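Local coordinates for hydrogenase 2 maturation peptidase (PDB 5TTX), which probably cleaves the C-terminal extension from the large subunit of a nickel-iron hydrogenase as the last step of its maturation, at residues D31-S35 and M36-D40. Numbering follows the deposited sequence.
Sequences DLLSS and MSLPD
M36 N donates a hydrogen bond to L33 O at 2.9 Å where helix 25-34 runs out and the chain turns toward strand 42-48, the first helix-to-strand connection of this alpha/beta maturation-protease fold. The bond spans three residues with an N-H...O angle of 148°, and its donor stands above the carbonyl plane of L33, 60° out of it and off the lone pairs. One residue earlier, L32 O accepts twice from the same face, from S35 N and from S35 OG at 3.1 Å. The hydroxyl gets there because chi1 of 81° places OG between the backbone N and the carbonyl carbon of S35, folding the side chain back over the last turn.

M36, a selenomethionine, rests its CG methylene 3.3 Å from L32 O, adding a nonpolar neighbour to an oxygen already holding two donors. From there the extended chi2 carries SE to 4.3 Å from L33 CD2, a loose apolar touch. V151 of helix 141-158 meets both M36 and L32, so the turn packs against that helix while much of it faces solvent.

L38 points back to the helix end. Its CD1 meets L33 CB at 3.9 Å, the two leucines crossing at a slant, and L160 near the C-terminus also touches L38. L33 thus supplies both the apolar surface for L38 and the carbonyl that receives M36 N. A water joins the same turn through its polar atoms: it donates to L33 O at 3.0 Å and accepts a weak bond from L38 N at 3.3 Å.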
loop_
_atom_site.group_PDB
_atom_site.type_symbol
_atom_site.label_atom_id
_atom_site.label_comp_id
_atom_site.label_asym_id
_atom_site.label_seq_id
_atom_site.Cartn_x
_atom_site.Cartn_y
_atom_site.Cartn_z
ATOM N N ASP A 31 32.944 36.033 -14.796
ATOM C CA ASP A 31 33.659 37.305 -14.702
ATOM C C ASP A 31 33.106 38.320 -15.691
ATOM O O ASP A 31 32.892 39.484 -15.337
ATOM C CB ASP A 31 35.156 37.124 -14.965
ATOM C CG ASP A 31 35.855 36.315 -13.899
ATOM O OD1 ASP A 31 35.212 35.950 -12.887
ATOM O OD2 ASP A 31 37.063 36.051 -14.083
ATOM N N LEU A 32 32.874 37.904 -16.940
ATOM C CA LEU A 32 32.302 38.828 -17.915
ATOM C C LEU A 32 30.928 39.308 -17.473
ATOM O O LEU A 32 30.648 40.512 -17.492
ATOM C CB LEU A 32 32.228 38.175 -19.292
ATOM C CG LEU A 32 33.572 37.945 -19.979
ATOM C CD1 LEU A 32 33.344 37.212 -21.302
ATOM C CD2 LEU A 32 34.326 39.300 -20.214
ATOM N N LEU A 33 30.065 38.381 -17.049
ATOM C CA LEU A 33 28.704 38.741 -16.637
ATOM C C LEU A 33 28.712 39.656 -15.417
ATOM O O LEU A 33 28.008 40.670 -15.386
ATOM C CB LEU A 33 27.896 37.475 -16.359
ATOM C CG LEU A 33 27.614 36.649 -17.611
ATOM C CD1 LEU A 33 27.033 35.303 -17.237
ATOM C CD2 LEU A 33 26.655 37.411 -18.529
ATOM N N SER A 34 29.521 39.325 -14.405
ATOM C CA SER A 34 29.637 40.173 -13.221
ATOM C C SER A 34 30.083 41.587 -13.541
ATOM O O SER A 34 29.850 42.487 -12.732
ATOM C CB SER A 34 30.617 39.576 -12.212
ATOM O OG SER A 34 30.081 38.385 -11.640
ATOM N N SER A 35 30.738 41.822 -14.669
ATOM C CA SER A 35 31.134 43.188 -14.964
ATOM C C SER A 35 30.122 43.914 -15.845
ATOM O O SER A 35 30.294 45.101 -16.105
ATOM C CB SER A 35 32.533 43.231 -15.602
ATOM O OG SER A 35 32.501 42.945 -16.987
HETATM N N MSE A 36 29.082 43.237 -16.310
HETATM C CA MSE A 36 28.029 43.938 -17.019
HETATM C C MSE A 36 26.992 44.315 -15.996
HETATM O O MSE A 36 27.129 43.997 -14.820
HETATM C CB MSE A 36 27.435 43.081 -18.120
HETATM C CG MSE A 36 28.488 42.495 -19.016
HETATM SE SE MSE A 36 27.750 41.169 -20.222
HETATM C CE MSE A 36 27.284 42.357 -21.717
ATOM N N SER A 37 25.948 44.986 -16.418
ATOM C CA SER A 37 24.979 45.514 -15.464
ATOM C C SER A 37 23.724 44.673 -15.623
ATOM O O SER A 37 22.834 44.999 -16.406
ATOM C CB SER A 37 24.721 47.007 -15.693
ATOM O OG SER A 37 25.947 47.715 -15.801
ATOM N N LEU A 38 23.685 43.645 -14.943
ATOM C CA LEU A 38 22.632 42.648 -14.967
ATOM C C LEU A 38 21.583 42.941 -13.901
ATOM O O LEU A 38 21.905 43.465 -12.826
ATOM C CB LEU A 38 23.213 41.265 -14.734
ATOM C CG LEU A 38 24.051 40.715 -15.886
ATOM C CD1 LEU A 38 24.501 39.297 -15.575
ATOM C CD2 LEU A 38 23.275 40.755 -17.190
ATOM N N PRO A 39 20.326 42.614 -14.187
ATOM C CA PRO A 39 19.273 42.776 -13.175
ATOM C C PRO A 39 19.632 42.053 -11.883
ATOM O O PRO A 39 20.304 41.011 -11.894
ATOM C CB PRO A 39 18.041 42.153 -13.838
ATOM C CG PRO A 39 18.378 42.033 -15.298
ATOM C CD PRO A 39 19.854 41.932 -15.403
ATOM N N ASP A 40 19.173 42.621 -10.762
ATOM C CA ASP A 40 19.465 42.059 -9.444
ATOM C C ASP A 40 19.034 40.606 -9.329
ATOM O O ASP A 40 19.636 39.842 -8.559
ATOM C CB ASP A 40 18.777 42.872 -8.345
ATOM C CG ASP A 40 19.566 44.104 -7.945
ATOM O OD1 ASP A 40 18.930 45.125 -7.600
ATOM O OD2 ASP A 40 20.819 44.058 -7.979
HETATM O O HOH W 1 26.234 42.136 -13.407
#